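Local structure of aspartate-semialdehyde dehydrogenase (Candida albicans, 3HSK) at residues 190-202 against 255-267. The protein catalyses the NADPH-dependent reductive dephosphorylation of 4-phospho-L-aspartate to L-aspartate-semialdehyde, the second step in making the aspartate family of amino acids. Sequence-based numbering, arbitrary orientation.
Sequences PIDALTTTTLQAI and SEMKVSAQCNRVP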
loop_
_atom_site.group_PDB
_atom_site.type_symbol
_atom_site.label_atom_id
_atom_site.label_comp_id
_atom_site.label_asym_id
_atom_site.label_seq_id
_atom_site.Cartn_x
_atom_site.Cartn_y
_atom_site.Cartn_z
ATOM N N PRO A 190 11.896 22.527 3.252
ATOM C CA PRO A 190 10.711 21.878 3.826
ATOM C C PRO A 190 9.817 21.128 2.832
ATOM O O PRO A 190 9.699 21.513 1.661
ATOM C CB PRO A 190 9.933 23.038 4.475
ATOM C CG PRO A 190 10.586 24.300 3.999
ATOM C CD PRO A 190 11.988 23.951 3.631
ATOM N N ILE A 191 9.207 20.054 3.325
ATOM C CA ILE A 191 8.211 19.287 2.593
ATOM C C ILE A 191 6.847 19.678 3.153
ATOM O O ILE A 191 6.606 19.556 4.356
ATOM C CB ILE A 191 8.479 17.761 2.733
ATOM C CG1 ILE A 191 9.651 17.352 1.830
ATOM C CG2 ILE A 191 7.223 16.929 2.427
ATOM C CD1 ILE A 191 10.272 16.012 2.175
ATOM N N ASP A 192 5.969 20.170 2.284
ATOM C CA ASP A 192 4.662 20.648 2.714
ATOM C C ASP A 192 3.539 19.627 2.502
ATOM O O ASP A 192 2.437 19.810 3.009
ATOM C CB ASP A 192 4.320 21.992 2.050
ATOM C CG ASP A 192 4.174 21.894 0.535
ATOM O OD1 ASP A 192 4.595 20.880 -0.071
ATOM O OD2 ASP A 192 3.628 22.854 -0.055
ATOM N N ALA A 193 3.825 18.564 1.749
ATOM C CA ALA A 193 2.830 17.521 1.474
ATOM C C ALA A 193 3.463 16.136 1.473
ATOM O O ALA A 193 4.506 15.922 0.847
ATOM C CB ALA A 193 2.122 17.791 0.159
ATOM N N LEU A 194 2.823 15.200 2.179
ATOM C CA LEU A 194 3.375 13.864 2.386
ATOM C C LEU A 194 2.294 12.787 2.526
ATOM O O LEU A 194 1.412 12.891 3.384
ATOM C CB LEU A 194 4.284 13.879 3.628
ATOM C CG LEU A 194 4.960 12.600 4.133
ATOM C CD1 LEU A 194 5.978 12.057 3.133
ATOM C CD2 LEU A 194 5.614 12.866 5.484
ATOM N N THR A 195 2.363 11.762 1.674
ATOM C CA THR A 195 1.502 10.578 1.821
ATOM C C THR A 195 2.343 9.337 2.058
ATOM O O THR A 195 3.521 9.291 1.684
ATOM C CB THR A 195 0.612 10.279 0.584
ATOM O OG1 THR A 195 1.369 9.540 -0.388
ATOM C CG2 THR A 195 0.032 11.548 -0.032
ATOM N N THR A 196 1.719 8.339 2.681
ATOM C CA THR A 196 2.305 7.019 2.861
ATOM C C THR A 196 1.217 5.955 3.005
ATOM O O THR A 196 0.276 6.103 3.798
ATOM C CB THR A 196 3.281 6.957 4.060
ATOM O OG1 THR A 196 3.931 5.680 4.080
ATOM C CG2 THR A 196 2.569 7.184 5.393
ATOM N N THR A 197 1.332 4.902 2.201
ATOM C CA THR A 197 0.553 3.697 2.420
ATOM C C THR A 197 1.521 2.611 2.865
ATOM O O THR A 197 2.471 2.278 2.147
ATOM C CB THR A 197 -0.217 3.253 1.171
ATOM O OG1 THR A 197 -1.124 4.290 0.777
ATOM C CG2 THR A 197 -1.017 1.993 1.455
ATOM N N THR A 198 1.282 2.070 4.058
ATOM C CA THR A 198 2.183 1.068 4.598
ATOM C C THR A 198 1.727 -0.365 4.297
ATOM O O THR A 198 0.538 -0.653 4.154
ATOM C CB THR A 198 2.433 1.249 6.104
ATOM O OG1 THR A 198 1.319 0.739 6.847
ATOM C CG2 THR A 198 2.668 2.733 6.456
ATOM N N LEU A 199 2.710 -1.243 4.180
ATOM C CA LEU A 199 2.493 -2.663 4.069
ATOM C C LEU A 199 3.315 -3.262 5.198
ATOM O O LEU A 199 4.505 -3.522 5.039
ATOM C CB LEU A 199 2.947 -3.167 2.692
ATOM C CG LEU A 199 2.139 -2.729 1.460
ATOM C CD1 LEU A 199 2.557 -1.359 0.964
ATOM C CD2 LEU A 199 2.303 -3.730 0.336
ATOM N N GLN A 200 2.676 -3.447 6.353
ATOM C CA GLN A 200 3.399 -3.771 7.588
ATOM C C GLN A 200 3.442 -5.250 7.937
ATOM O O GLN A 200 2.444 -5.956 7.838
ATOM C CB GLN A 200 2.901 -2.918 8.759
ATOM C CG GLN A 200 3.346 -1.474 8.624
ATOM C CD GLN A 200 2.683 -0.535 9.593
ATOM O OE1 GLN A 200 1.885 0.306 9.196
ATOM N NE2 GLN A 200 3.020 -0.656 10.873
ATOM N N ALA A 201 4.624 -5.690 8.355
ATOM C CA ALA A 201 4.899 -7.074 8.687
ATOM C C ALA A 201 4.368 -7.442 10.068
ATOM O O ALA A 201 4.018 -6.563 10.864
ATOM C CB ALA A 201 6.386 -7.324 8.615
ATOM N N ILE A 202 4.328 -8.744 10.347
ATOM C CA ILE A 202 3.758 -9.280 11.589
ATOM C C ILE A 202 4.590 -8.949 12.822
ATOM O O ILE A 202 4.047 -8.500 13.837
ATOM C CB ILE A 202 3.600 -10.820 11.522
ATOM C CG1 ILE A 202 2.628 -11.210 10.411
ATOM C CG2 ILE A 202 3.143 -11.389 12.880
ATOM C CD1 ILE A 202 2.808 -12.640 9.934
ATOM N N SER A 255 -0.992 23.800 8.679
ATOM C CA SER A 255 -1.025 24.711 7.526
ATOM C C SER A 255 0.276 24.698 6.719
ATOM O O SER A 255 0.332 25.225 5.610
ATOM C CB SER A 255 -1.314 26.143 7.993
ATOM O OG SER A 255 -0.224 26.673 8.737
ATOM N N GLU A 256 1.313 24.085 7.284
ATOM C CA GLU A 256 2.646 24.104 6.708
ATOM C C GLU A 256 3.061 22.759 6.108
ATOM O O GLU A 256 3.926 22.707 5.234
ATOM C CB GLU A 256 3.637 24.502 7.789
ATOM C CG GLU A 256 4.721 25.438 7.338
ATOM C CD GLU A 256 5.338 26.179 8.504
ATOM O OE1 GLU A 256 4.615 26.986 9.132
ATOM O OE2 GLU A 256 6.538 25.952 8.793
ATOM N N MET A 257 2.466 21.675 6.600
ATOM C CA MET A 257 2.740 20.328 6.091
ATOM C C MET A 257 1.517 19.440 6.275
ATOM O O MET A 257 0.967 19.343 7.374
ATOM C CB MET A 257 3.968 19.710 6.776
ATOM C CG MET A 257 4.295 18.279 6.349
ATOM S SD MET A 257 5.863 17.641 6.994
ATOM C CE MET A 257 5.453 17.414 8.711
ATOM N N LYS A 258 1.088 18.818 5.182
ATOM C CA LYS A 258 -0.000 17.854 5.215
ATOM C C LYS A 258 0.594 16.460 5.157
ATOM O O LYS A 258 1.499 16.188 4.357
ATOM C CB LYS A 258 -0.971 18.067 4.050
ATOM C CG LYS A 258 -1.451 19.505 3.860
ATOM C CD LYS A 258 -2.448 19.934 4.940
ATOM C CE LYS A 258 -2.903 21.381 4.737
ATOM N NZ LYS A 258 -3.414 21.619 3.357
ATOM N N VAL A 259 0.099 15.587 6.026
ATOM C CA VAL A 259 0.582 14.216 6.098
ATOM C C VAL A 259 -0.615 13.261 6.107
ATOM O O VAL A 259 -1.517 13.377 6.946
ATOM C CB VAL A 259 1.487 13.983 7.331
ATOM C CG1 VAL A 259 2.838 14.689 7.174
ATOM C CG2 VAL A 259 0.806 14.493 8.586
ATOM N N SER A 260 -0.628 12.333 5.156
ATOM C CA SER A 260 -1.741 11.406 5.026
ATOM C C SER A 260 -1.242 9.969 5.062
ATOM O O SER A 260 -0.468 9.553 4.199
ATOM C CB SER A 260 -2.513 11.673 3.737
ATOM O OG SER A 260 -3.707 10.914 3.704
ATOM N N ALA A 261 -1.671 9.228 6.084
ATOM C CA ALA A 261 -1.245 7.843 6.270
ATOM C C ALA A 261 -2.380 6.849 6.063
ATOM O O ALA A 261 -3.518 7.090 6.469
ATOM C CB ALA A 261 -0.629 7.656 7.640
ATOM N N GLN A 262 -2.054 5.733 5.422
ATOM C CA GLN A 262 -2.961 4.597 5.301
ATOM C C GLN A 262 -2.169 3.331 5.634
ATOM O O GLN A 262 -1.240 2.947 4.909
ATOM C CB GLN A 262 -3.603 4.539 3.904
ATOM C CG GLN A 262 -4.548 5.709 3.612
ATOM C CD GLN A 262 -5.437 5.512 2.396
ATOM O OE1 GLN A 262 -5.455 6.353 1.493
ATOM N NE2 GLN A 262 -6.202 4.423 2.373
ATOM N N CYS A 263 -2.510 2.703 6.754
ATOM C CA CYS A 263 -1.716 1.593 7.252
ATOM C C CYS A 263 -2.395 0.246 7.072
ATOM O O CYS A 263 -3.604 0.117 7.282
ATOM C CB CYS A 263 -1.321 1.824 8.708
ATOM S SG CYS A 263 -0.421 3.373 8.929
ATOM N N ASN A 264 -1.596 -0.749 6.687
ATOM C CA ASN A 264 -2.086 -2.094 6.404
ATOM C C ASN A 264 -1.139 -3.146 6.960
ATOM O O ASN A 264 0.079 -2.990 6.897
ATOM C CB ASN A 264 -2.241 -2.316 4.898
ATOM C CG ASN A 264 -3.044 -1.223 4.218
ATOM O OD1 ASN A 264 -4.266 -1.292 4.142
ATOM N ND2 ASN A 264 -2.351 -0.212 3.698
ATOM N N ARG A 265 -1.713 -4.209 7.513
ATOM C CA ARG A 265 -0.958 -5.398 7.889
ATOM C C ARG A 265 -0.983 -6.374 6.715
ATOM O O ARG A 265 -2.022 -6.573 6.084
ATOM C CB ARG A 265 -1.566 -6.054 9.134
ATOM C CG ARG A 265 -0.743 -7.210 9.712
ATOM C CD ARG A 265 0.429 -6.719 10.561
ATOM N NE ARG A 265 -0.021 -5.994 11.746
ATOM C CZ ARG A 265 0.747 -5.214 12.500
ATOM N NH1 ARG A 265 2.031 -5.028 12.203
ATOM N NH2 ARG A 265 0.222 -4.598 13.552
ATOM N N VAL A 266 0.164 -6.971 6.425
ATOM C CA VAL A 266 0.286 -7.910 5.311
ATOM C C VAL A 266 0.861 -9.241 5.797
ATOM O O VAL A 266 1.440 -9.289 6.875
ATOM C CB VAL A 266 1.151 -7.328 4.153
ATOM C CG1 VAL A 266 0.398 -6.220 3.415
ATOM C CG2 VAL A 266 2.506 -6.858 4.666
ATOM N N PRO A 267 0.684 -10.330 5.016
ATOM C CA PRO A 267 1.214 -11.631 5.449
ATOM C C PRO A 267 2.716 -11.756 5.185
ATOM O O PRO A 267 3.155 -12.566 4.366
ATOM C CB PRO A 267 0.401 -12.653 4.631
ATOM C CG PRO A 267 -0.484 -11.849 3.693
ATOM C CD PRO A 267 -0.023 -10.425 3.725
HETATM O O HOH W 1 3.357 -2.872 13.358
#
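Leu194 and Val259 meet on the tightly packed face of two parallel strands: Leu194 CD2 lies 3.7 Å from Val259 CG1. With its CG opposite the backbone N (chi1 177°), the leucine also reaches Leu177 and Leu181 of helix 172-188, where a branched apolar chain fills space well. Further along this face Thr196 turns its methyl CG2 to Ala261 CB (3.9 Å) and its hydroxyl to Glu274, so one small residue serves both apolar and polar neighbours. The backbones hold the register with a regular ladder, Ser260 N to Leu194 O at 2.8 Å being one rung. Strand 258-262 is, within this chain, the outermost strand of the mixed sheet in the dimerisation domain, and strand 191-199 lies between it and antiparallel strand 273-280. The other face, with Thr195, Thr197, Ser260 and Gln262, meets the second subunit; there Ser260 OG bonds Asp346 of that subunit.

At Thr198 the ladder changes: Asn264 N makes a weak bond to Thr198 O and another to Thr198 OG1, and Asn264 ND2 adds a straight bond (164°) to Thr198 O at 3.0 Å, lying in both the amide and carbonyl planes. Gln200 NE2 is held by Glu227, and the side chain of Gln200 is about 4 Å from that of His272, the predicted proton acceptor. The more open end belongs to Arg265. Two bends, at chi2 and chi3, curl its long chain back so that NH1 reaches Ala201 O (2.8 Å), and a water accepts from NH1 and, weakly, from Gln200 NE2.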